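Local coordinates for manganese-dependent inorganic pyrophosphatase (Methanocaldococcus jannaschii, PDB 2EB0), which catalyses the hydrolysis of diphosphate to two phosphate ions as a manganese-dependent family II pyrophosphatase, at residues S142-D147 / D158-M163; D11-A16 / G107-V112; L116-A121 / A164-E169; L43-V48 / E177-E182. All blocks are in the same frame, centred on the assembly; numbering follows the deposited sequence.

Contact 1 of 4, residues S142-D147 / D158-M163. With MN (manganese (II) ion), chain E.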
# COMPACT_ATOMS: atom_id res chain seq x y z
N SER B 142 -11.73 -5.25 -21.91
CA SER B 142 -10.55 -5.80 -22.56
C SER B 142 -9.42 -5.99 -21.56
O SER B 142 -8.72 -7.00 -21.57
CB SER B 142 -10.09 -4.86 -23.68
OG SER B 142 -11.18 -4.55 -24.54
N ALA B 143 -9.24 -5.00 -20.68
CA ALA B 143 -8.20 -5.05 -19.68
C ALA B 143 -8.38 -6.26 -18.77
O ALA B 143 -7.43 -6.97 -18.48
CB ALA B 143 -8.20 -3.76 -18.84
N ILE B 144 -9.61 -6.49 -18.33
CA ILE B 144 -9.89 -7.62 -17.46
C ILE B 144 -9.57 -8.93 -18.17
O ILE B 144 -8.84 -9.77 -17.64
CB ILE B 144 -11.36 -7.62 -16.98
CG1 ILE B 144 -11.64 -6.34 -16.17
CG2 ILE B 144 -11.63 -8.83 -16.12
CD1 ILE B 144 -13.01 -6.26 -15.53
N ILE B 145 -10.09 -9.09 -19.38
CA ILE B 145 -9.84 -10.30 -20.15
C ILE B 145 -8.35 -10.49 -20.40
O ILE B 145 -7.83 -11.60 -20.30
CB ILE B 145 -10.55 -10.24 -21.52
CG1 ILE B 145 -12.06 -10.40 -21.31
CG2 ILE B 145 -9.99 -11.32 -22.45
CD1 ILE B 145 -12.90 -10.06 -22.53
N SER B 146 -7.67 -9.40 -20.73
CA SER B 146 -6.25 -9.47 -21.02
C SER B 146 -5.44 -9.89 -19.81
O SER B 146 -4.63 -10.80 -19.88
CB SER B 146 -5.75 -8.11 -21.50
OG SER B 146 -4.33 -8.10 -21.55
N ASP B 147 -5.68 -9.22 -18.69
CA ASP B 147 -4.94 -9.51 -17.47
C ASP B 147 -5.18 -10.90 -16.88
O ASP B 147 -4.27 -11.50 -16.32
CB ASP B 147 -5.24 -8.43 -16.44
CG ASP B 147 -4.02 -7.61 -16.10
OD1 ASP B 147 -3.23 -7.31 -17.02
OD2 ASP B 147 -3.86 -7.26 -14.92
N ASP B 158 -13.91 -13.84 -8.55
CA ASP B 158 -15.32 -13.72 -8.91
C ASP B 158 -15.61 -12.29 -9.32
O ASP B 158 -16.39 -12.05 -10.23
CB ASP B 158 -16.21 -14.11 -7.72
CG ASP B 158 -16.21 -15.60 -7.44
OD1 ASP B 158 -16.82 -16.02 -6.44
OD2 ASP B 158 -15.59 -16.36 -8.22
N LEU B 159 -14.96 -11.35 -8.65
CA LEU B 159 -15.15 -9.93 -8.94
C LEU B 159 -14.80 -9.67 -10.41
O LEU B 159 -15.54 -9.00 -11.11
CB LEU B 159 -14.26 -9.07 -8.03
CG LEU B 159 -14.69 -7.62 -7.79
CD1 LEU B 159 -13.56 -6.84 -7.11
CD2 LEU B 159 -15.04 -6.96 -9.10
N ASP B 160 -13.66 -10.21 -10.86
CA ASP B 160 -13.24 -10.03 -12.24
C ASP B 160 -14.34 -10.46 -13.21
O ASP B 160 -14.68 -9.74 -14.15
CB ASP B 160 -11.95 -10.83 -12.51
CG ASP B 160 -10.75 -10.32 -11.70
OD1 ASP B 160 -10.24 -9.22 -11.99
OD2 ASP B 160 -10.32 -11.03 -10.76
N LYS B 161 -14.92 -11.62 -12.97
CA LYS B 161 -15.98 -12.13 -13.84
C LYS B 161 -17.24 -11.28 -13.74
O LYS B 161 -17.84 -10.94 -14.76
CB LYS B 161 -16.31 -13.58 -13.48
CG LYS B 161 -15.14 -14.53 -13.56
CD LYS B 161 -15.62 -15.97 -13.57
CE LYS B 161 -14.48 -16.96 -13.47
NZ LYS B 161 -13.87 -16.97 -12.11
N GLU B 162 -17.63 -10.94 -12.52
CA GLU B 162 -18.82 -10.13 -12.28
C GLU B 162 -18.71 -8.79 -12.99
O GLU B 162 -19.65 -8.32 -13.62
CB GLU B 162 -18.98 -9.92 -10.77
CG GLU B 162 -20.13 -9.01 -10.38
CD GLU B 162 -20.17 -8.75 -8.89
OE1 GLU B 162 -21.05 -7.98 -8.44
OE2 GLU B 162 -19.31 -9.31 -8.16
N MET B 163 -17.54 -8.18 -12.90
CA MET B 163 -17.31 -6.90 -13.53
C MET B 163 -17.29 -7.02 -15.05
O MET B 163 -17.84 -6.17 -15.75
CB MET B 163 -16.01 -6.31 -13.00
CG MET B 163 -16.17 -4.86 -12.58
SD MET B 163 -17.13 -4.51 -11.07
CE MET B 163 -18.49 -5.67 -11.09
MN MN E . -2.57 -5.28 -14.57
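I144 sets its two branches against D160 and M163, and the contact is mostly apolar. Its CG1 branch stands anti to the carbonyl carbon (chi1 -61°) and extends outward, taking CD1 to within 3.9 Å of M163 CB. The shorter branch meets D160 at a slant: I144 CG2 is 3.7 Å from the backbone O of D160 and 4.1 Å from D160 CB. M163 takes part through the root of its side chain; the thioether bends at chi2 and chi3 and leads off to F118. No hydrogen bond joins the two segments, which come closest at the CA atoms of I144 and D160, 6.7 Å apart.

The polar groups face other partners. Both oxygens of the buried D160 carboxylate are engaged, OD1 with T111 OG1 and OD2 with G107 N and T157 OG1, so the charged group is tied to the start of helix 109-118 while its CB rests on I144.

Metal binding occupies the end of segment 142-147. D147 OD2 coordinates a manganese ion at 2.4 Å, sharing it with D13, D66 and H88.

Helix 134-148 is thus hemmed in by helix 158-171 at I144, by helices 12-25 and 109-118 at A143, and by helix 176-188 at S142 and I145, with S146 OG bonded to E38.

Contact 2 of 4, residues D11-A16 / G107-V112. With MN (manganese (II) ion), chain F; MN (manganese (II) ion), chain E.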
# COMPACT_ATOMS: atom_id res chain seq x y z
N ASP B 11 0.92 -2.85 -20.93
CA ASP B 11 0.03 -3.88 -21.46
C ASP B 11 -1.33 -3.19 -21.51
O ASP B 11 -1.45 -2.02 -21.14
CB ASP B 11 -0.03 -5.10 -20.55
CG ASP B 11 -0.25 -4.74 -19.11
OD1 ASP B 11 -0.80 -3.66 -18.83
OD2 ASP B 11 0.13 -5.56 -18.25
N THR B 12 -2.34 -3.92 -21.96
CA THR B 12 -3.67 -3.36 -22.08
C THR B 12 -4.24 -2.82 -20.77
O THR B 12 -4.91 -1.79 -20.78
CB THR B 12 -4.64 -4.39 -22.66
OG1 THR B 12 -4.24 -4.69 -24.00
CG2 THR B 12 -6.08 -3.85 -22.67
N ASP B 13 -3.98 -3.52 -19.66
CA ASP B 13 -4.50 -3.07 -18.37
C ASP B 13 -3.94 -1.68 -18.07
O ASP B 13 -4.68 -0.77 -17.72
CB ASP B 13 -4.11 -4.03 -17.24
CG ASP B 13 -4.85 -3.74 -15.93
OD1 ASP B 13 -4.36 -4.14 -14.86
OD2 ASP B 13 -5.94 -3.13 -15.97
N SER B 14 -2.62 -1.53 -18.21
CA SER B 14 -1.94 -0.26 -17.97
C SER B 14 -2.48 0.89 -18.82
O SER B 14 -2.61 2.01 -18.34
CB SER B 14 -0.44 -0.41 -18.24
OG SER B 14 0.28 -0.67 -17.05
N ILE B 15 -2.78 0.60 -20.09
CA ILE B 15 -3.28 1.61 -21.02
C ILE B 15 -4.73 1.98 -20.72
O ILE B 15 -5.05 3.15 -20.53
CB ILE B 15 -3.14 1.13 -22.48
CG1 ILE B 15 -1.65 0.96 -22.82
CG2 ILE B 15 -3.81 2.10 -23.45
CD1 ILE B 15 -0.86 2.26 -22.77
N ALA B 16 -5.60 0.97 -20.69
CA ALA B 16 -7.02 1.17 -20.41
C ALA B 16 -7.24 1.84 -19.05
O ALA B 16 -8.00 2.79 -18.93
CB ALA B 16 -7.75 -0.16 -20.46
N GLY B 107 -7.78 -9.65 -10.53
CA GLY B 107 -7.18 -9.92 -11.82
C GLY B 107 -6.60 -8.74 -12.57
O GLY B 107 -5.69 -8.91 -13.38
N SER B 108 -7.12 -7.54 -12.32
CA SER B 108 -6.61 -6.38 -13.04
C SER B 108 -6.95 -5.07 -12.38
O SER B 108 -7.89 -4.99 -11.57
CB SER B 108 -7.17 -6.35 -14.46
OG SER B 108 -8.53 -5.94 -14.45
N THR B 109 -6.20 -4.04 -12.75
CA THR B 109 -6.44 -2.71 -12.22
C THR B 109 -7.82 -2.24 -12.71
O THR B 109 -8.53 -1.51 -12.02
CB THR B 109 -5.36 -1.73 -12.71
OG1 THR B 109 -4.07 -2.21 -12.29
CG2 THR B 109 -5.60 -0.34 -12.13
N ALA B 110 -8.19 -2.69 -13.91
CA ALA B 110 -9.47 -2.34 -14.51
C ALA B 110 -10.63 -2.81 -13.62
O ALA B 110 -11.62 -2.11 -13.46
CB ALA B 110 -9.58 -2.94 -15.91
N THR B 111 -10.49 -4.01 -13.05
CA THR B 111 -11.49 -4.57 -12.16
C THR B 111 -11.72 -3.65 -10.97
O THR B 111 -12.86 -3.37 -10.60
CB THR B 111 -11.07 -5.96 -11.64
OG1 THR B 111 -10.89 -6.84 -12.74
CG2 THR B 111 -12.13 -6.55 -10.71
N VAL B 112 -10.63 -3.18 -10.36
CA VAL B 112 -10.71 -2.28 -9.22
C VAL B 112 -11.49 -1.01 -9.55
O VAL B 112 -12.34 -0.56 -8.78
CB VAL B 112 -9.31 -1.85 -8.76
CG1 VAL B 112 -9.42 -0.91 -7.56
CG2 VAL B 112 -8.47 -3.05 -8.43
MN MN F . 0.23 -4.43 -16.29
MN MN E . -2.57 -5.28 -14.57
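D13 presents its carboxylate to the N-terminus of helix 109-118, a meeting built from the HxxxDxD metal-binding motif of the family II pyrophosphatases, to which H7, D11 and D13 belong. Both oxygens are taken up on their syn lone pairs by successive backbone amides. T109 N donates to D13 OD1 at 2.8 Å and nearly straight (165°), while A110 N reaches D13 OD2 at 3.1 Å along a more bent path (139°). With CG anti to the backbone N (chi1 -169°), D13 extends across to these amides, and the two bonds should hold the carboxylate against rotation. D13 OD1 also binds manganese at 2.1 Å, in the site shared with D66, H88 and D147; the helix start would probably help to balance the negative charge.

T109 OG1 has its hydrogen bond with D66 OD2, so the residue that grips D13 through its amide also steadies the carboxylate bridging the two metals. S108 holds the N-cap position, its CB 3.6 Å from D13 OD1, and its OG donates to T111 OG1. Changing S108 to an alanine takes this hydroxyl away and would probably leave T111 OG1, which is also bonded to D160 OD1, without that donor.

D11 serves the second manganese through OD2, at 2.3 Å, while its OD1 caps helix 12-25, met by S14 N nearly head-on at 2.9 Å.

Contact 3 of 4, residues L116-A121 / A164-E169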
# COMPACT_ATOMS: atom_id res chain seq x y z
N LEU B 116 -15.42 0.25 -8.34
CA LEU B 116 -15.68 1.54 -7.72
C LEU B 116 -16.77 2.24 -8.51
O LEU B 116 -17.66 2.90 -7.94
CB LEU B 116 -14.43 2.40 -7.72
CG LEU B 116 -13.35 1.99 -6.72
CD1 LEU B 116 -12.22 3.00 -6.77
CD2 LEU B 116 -13.97 1.94 -5.32
N TYR B 117 -16.71 2.09 -9.83
CA TYR B 117 -17.69 2.73 -10.68
C TYR B 117 -19.12 2.28 -10.44
O TYR B 117 -20.00 3.10 -10.20
CB TYR B 117 -17.34 2.53 -12.15
CG TYR B 117 -18.41 3.04 -13.06
CD1 TYR B 117 -19.30 2.16 -13.68
CD2 TYR B 117 -18.57 4.40 -13.27
CE1 TYR B 117 -20.32 2.63 -14.49
CE2 TYR B 117 -19.59 4.89 -14.07
CZ TYR B 117 -20.46 4.00 -14.68
OH TYR B 117 -21.47 4.48 -15.47
N PHE B 118 -19.36 0.98 -10.52
CA PHE B 118 -20.70 0.46 -10.33
C PHE B 118 -21.26 0.65 -8.93
O PHE B 118 -22.47 0.73 -8.75
CB PHE B 118 -20.76 -1.00 -10.75
CG PHE B 118 -20.60 -1.21 -12.23
CD1 PHE B 118 -19.50 -1.90 -12.74
CD2 PHE B 118 -21.56 -0.71 -13.12
CE1 PHE B 118 -19.35 -2.09 -14.12
CE2 PHE B 118 -21.42 -0.89 -14.49
CZ PHE B 118 -20.31 -1.59 -15.00
N LYS B 119 -20.38 0.74 -7.93
CA LYS B 119 -20.85 0.97 -6.57
C LYS B 119 -21.13 2.47 -6.37
O LYS B 119 -21.48 2.89 -5.28
CB LYS B 119 -19.80 0.50 -5.55
CG LYS B 119 -19.63 -1.00 -5.50
CD LYS B 119 -18.57 -1.40 -4.49
CE LYS B 119 -18.97 -1.00 -3.08
NZ LYS B 119 -20.21 -1.69 -2.68
N ASP B 120 -20.97 3.25 -7.43
CA ASP B 120 -21.20 4.69 -7.35
C ASP B 120 -20.26 5.33 -6.33
O ASP B 120 -20.64 6.27 -5.63
CB ASP B 120 -22.65 4.98 -6.96
CG ASP B 120 -23.61 4.83 -8.12
OD1 ASP B 120 -23.57 5.68 -9.03
OD2 ASP B 120 -24.39 3.85 -8.11
N ALA B 121 -19.03 4.82 -6.26
CA ALA B 121 -18.07 5.34 -5.31
C ALA B 121 -16.74 5.72 -5.96
O ALA B 121 -15.69 5.67 -5.32
CB ALA B 121 -17.83 4.31 -4.22
N ALA B 164 -16.67 -8.08 -15.55
CA ALA B 164 -16.60 -8.32 -16.99
C ALA B 164 -18.00 -8.37 -17.59
O ALA B 164 -18.28 -7.71 -18.59
CB ALA B 164 -15.86 -9.63 -17.28
N LYS B 165 -18.89 -9.15 -16.98
CA LYS B 165 -20.25 -9.27 -17.49
C LYS B 165 -20.98 -7.93 -17.57
O LYS B 165 -21.64 -7.64 -18.55
CB LYS B 165 -21.06 -10.24 -16.62
CG LYS B 165 -20.65 -11.70 -16.77
CD LYS B 165 -21.58 -12.61 -15.99
CE LYS B 165 -21.13 -14.07 -16.06
NZ LYS B 165 -19.83 -14.28 -15.36
N LYS B 166 -20.87 -7.12 -16.52
CA LYS B 166 -21.53 -5.83 -16.49
C LYS B 166 -20.93 -4.85 -17.50
O LYS B 166 -21.64 -4.04 -18.08
CB LYS B 166 -21.45 -5.24 -15.09
CG LYS B 166 -22.31 -5.96 -14.08
CD LYS B 166 -21.97 -5.53 -12.66
CE LYS B 166 -23.23 -5.25 -11.85
NZ LYS B 166 -23.95 -4.04 -12.35
N LEU B 167 -19.62 -4.94 -17.71
CA LEU B 167 -18.94 -4.06 -18.66
C LEU B 167 -19.32 -4.45 -20.09
O LEU B 167 -19.53 -3.58 -20.93
CB LEU B 167 -17.42 -4.14 -18.47
CG LEU B 167 -16.94 -3.59 -17.12
CD1 LEU B 167 -15.48 -3.94 -16.90
CD2 LEU B 167 -17.16 -2.07 -17.07
N ALA B 168 -19.40 -5.75 -20.34
CA ALA B 168 -19.78 -6.27 -21.66
C ALA B 168 -21.16 -5.74 -22.02
O ALA B 168 -21.44 -5.42 -23.18
CB ALA B 168 -19.80 -7.80 -21.64
N GLU B 169 -22.02 -5.64 -21.01
CA GLU B 169 -23.38 -5.15 -21.20
C GLU B 169 -23.38 -3.70 -21.69
O GLU B 169 -24.13 -3.34 -22.59
CB GLU B 169 -24.16 -5.24 -19.88
CG GLU B 169 -25.54 -4.61 -19.92
CD GLU B 169 -26.26 -4.68 -18.58
OE1 GLU B 169 -27.38 -4.12 -18.48
OE2 GLU B 169 -25.72 -5.30 -17.64
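K166 and L167, neighbours on helix 158-171, receive the ring of F118 from the end of helix 109-118. Ahead of them A164 points away, onto L141 and F151. K166 comes next and uses both ends of its side chain on one face of the ring. Its CB makes an off-centre CH-pi contact, 3.8 Å from F118 CZ. The chain then runs back along the ring, and bends at chi3 (134°) and chi4 bring NZ over the same face, 4.6 Å from the F118 ring centroid and 25° off the normal, a cation-pi contact. The other face is backed by Y117, whose CD1 sits 3.6 Å above the F118 ring plane.

F118 is the last residue of helix 109-118, which closes in a Schellman motif: D120 has positive phi, and A121 N bonds back to L116 O at 2.9 Å, with D120 N to Y117 O. Within this turn, K119 NZ forms a salt bridge with D123 of the second subunit.

L167 follows, its CD2 set at the ring's edge near the plane, 3.7 Å from F118 CE1; the same side chain also packs on L140 and I144 of helix 134-148. An alanine at F118 is likely to leave a gap beside L167 CD2 and deprive the K166 ammonium of its aromatic face. Next in the helix, A168 packs on L141 of helix 134-148.

Contact 4 of 4, residues L43-V48 / E177-E182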
# COMPACT_ATOMS: atom_id res chain seq x y z
N LEU B 43 -7.75 -0.77 -28.68
CA LEU B 43 -8.00 0.66 -28.86
C LEU B 43 -8.76 0.91 -30.15
O LEU B 43 -9.79 1.61 -30.16
CB LEU B 43 -6.68 1.43 -28.91
CG LEU B 43 -5.81 1.38 -27.65
CD1 LEU B 43 -4.59 2.25 -27.87
CD2 LEU B 43 -6.61 1.86 -26.45
N ARG B 44 -8.26 0.36 -31.25
CA ARG B 44 -8.93 0.52 -32.53
C ARG B 44 -10.37 0.01 -32.43
O ARG B 44 -11.30 0.63 -32.93
CB ARG B 44 -8.19 -0.27 -33.61
CG ARG B 44 -8.96 -0.37 -34.93
CD ARG B 44 -8.18 -1.11 -36.01
NE ARG B 44 -7.09 -0.30 -36.56
CZ ARG B 44 -5.82 -0.38 -36.17
NH1 ARG B 44 -5.46 -1.24 -35.22
NH2 ARG B 44 -4.91 0.40 -36.74
N LYS B 45 -10.55 -1.12 -31.75
CA LYS B 45 -11.88 -1.70 -31.61
C LYS B 45 -12.91 -0.76 -31.02
O LYS B 45 -14.02 -0.66 -31.53
CB LYS B 45 -11.80 -2.98 -30.77
CG LYS B 45 -13.12 -3.72 -30.65
CD LYS B 45 -12.89 -5.10 -30.07
CE LYS B 45 -14.15 -5.95 -30.11
NZ LYS B 45 -15.12 -5.57 -29.06
N PHE B 46 -12.55 -0.06 -29.95
CA PHE B 46 -13.51 0.83 -29.32
C PHE B 46 -13.39 2.29 -29.70
O PHE B 46 -13.94 3.15 -29.03
CB PHE B 46 -13.47 0.66 -27.80
CG PHE B 46 -13.81 -0.72 -27.36
CD1 PHE B 46 -12.81 -1.64 -27.08
CD2 PHE B 46 -15.14 -1.14 -27.31
CE1 PHE B 46 -13.13 -2.96 -26.75
CE2 PHE B 46 -15.46 -2.45 -26.98
CZ PHE B 46 -14.45 -3.37 -26.70
N GLY B 47 -12.67 2.56 -30.79
CA GLY B 47 -12.49 3.92 -31.26
C GLY B 47 -11.93 4.86 -30.21
O GLY B 47 -12.39 5.98 -30.08
N VAL B 48 -10.93 4.39 -29.48
CA VAL B 48 -10.28 5.19 -28.45
C VAL B 48 -8.86 5.56 -28.88
O VAL B 48 -8.12 4.72 -29.36
CB VAL B 48 -10.23 4.40 -27.11
CG1 VAL B 48 -9.43 5.18 -26.06
CG2 VAL B 48 -11.66 4.15 -26.60
N GLU B 177 -16.61 -14.66 -24.48
CA GLU B 177 -15.73 -15.76 -24.86
C GLU B 177 -15.13 -15.59 -26.24
O GLU B 177 -13.96 -15.88 -26.45
CB GLU B 177 -16.48 -17.09 -24.78
CG GLU B 177 -16.84 -17.50 -23.37
CD GLU B 177 -15.63 -17.48 -22.45
OE1 GLU B 177 -14.63 -18.15 -22.77
OE2 GLU B 177 -15.69 -16.79 -21.40
N GLU B 178 -15.94 -15.14 -27.19
CA GLU B 178 -15.48 -14.94 -28.56
C GLU B 178 -14.51 -13.76 -28.63
O GLU B 178 -13.47 -13.85 -29.28
CB GLU B 178 -16.65 -14.69 -29.51
CG GLU B 178 -17.50 -15.91 -29.77
CD GLU B 178 -18.58 -15.64 -30.79
OE1 GLU B 178 -19.29 -16.60 -31.16
OE2 GLU B 178 -18.73 -14.47 -31.21
N PHE B 179 -14.86 -12.67 -27.96
CA PHE B 179 -14.00 -11.49 -27.94
C PHE B 179 -12.68 -11.88 -27.28
O PHE B 179 -11.61 -11.50 -27.75
CB PHE B 179 -14.67 -10.36 -27.17
CG PHE B 179 -13.80 -9.15 -26.98
CD1 PHE B 179 -12.92 -8.75 -27.99
CD2 PHE B 179 -13.86 -8.41 -25.81
CE1 PHE B 179 -12.11 -7.61 -27.82
CE2 PHE B 179 -13.06 -7.27 -25.63
CZ PHE B 179 -12.18 -6.87 -26.64
N GLY B 180 -12.77 -12.66 -26.20
CA GLY B 180 -11.59 -13.11 -25.49
C GLY B 180 -10.67 -13.95 -26.35
O GLY B 180 -9.44 -13.84 -26.26
N MET B 181 -11.24 -14.79 -27.20
CA MET B 181 -10.42 -15.63 -28.06
C MET B 181 -9.54 -14.72 -28.93
O MET B 181 -8.36 -15.00 -29.15
CB MET B 181 -11.28 -16.53 -28.94
CG MET B 181 -10.47 -17.43 -29.88
SD MET B 181 -9.12 -18.30 -29.02
CE MET B 181 -10.03 -19.67 -28.24
N GLU B 182 -10.13 -13.63 -29.40
CA GLU B 182 -9.43 -12.65 -30.23
C GLU B 182 -8.25 -12.07 -29.45
O GLU B 182 -7.13 -12.00 -29.94
CB GLU B 182 -10.40 -11.54 -30.64
CG GLU B 182 -10.47 -11.34 -32.13
CD GLU B 182 -10.63 -12.65 -32.86
OE1 GLU B 182 -11.73 -13.24 -32.78
OE2 GLU B 182 -9.66 -13.11 -33.51
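At the Schellman-terminated end of helix 37-45, K45 and F46 reach out to F179 on helix 176-188. K45 makes the closer approach. With CG anti to the backbone N (chi1 -176°), its chain runs extended towards F179 as far as CE and turns at chi4 (-76°), so that the ammonium comes to lie over the phenyl face. K45 NZ is 3.9 Å from the F179 ring centroid and 14° off the normal, a well-placed cation-pi interaction. The methylenes leading up to it pack on the rim of the ring, K45 CD standing 3.5 Å from F179 CE1.

F46 approaches from beside the lysine. Its CE1 is 4.0 Å from F179 CZ, which lies at the edge of the F46 ring, near its plane. K45 CG in turn sits 4.0 Å above the plane of F46, towards the rim of that ring, so one lysine chain lies over a face of each phenylalanine. The two backbones stay well separated, 10.7 Å between the CA atoms of K45 and F179, and long side chains bridge the gap. S142 of helix 134-148 packs on both rings, and F41 and I145 also touch F179.

Just past F46 the chain turns at G47, whose phi is positive. V48 N bonds back to L43 O at 3.1 Å and G47 N to R44 O at 3.2 Å, the pair of bonds that defines a Schellman C-terminal cap; here it closes the helix directly behind its cation-pi lysine.

Along the chain, contact 2 closes before contacts 1 and 3 open, contact 1 falls within the span of contact 3, and contact 4 reaches across from helix 37-45 to helix 176-188. Contacts 1 and 2, with centres about 9 Å apart, meet at one manganese ion and touch through D160 on T111 and G107 and A143 on A110. Contact 3 lies about 11 Å from contact 1, centre to centre, and shares helix 158-171 with it and helix 109-118 with contact 2. Contact 4 borders contact 1 through S142 and I145, about 14 Å away between centres. The helical packing of the N-terminal region runs from the metal site out to contact 3, beside the second subunit.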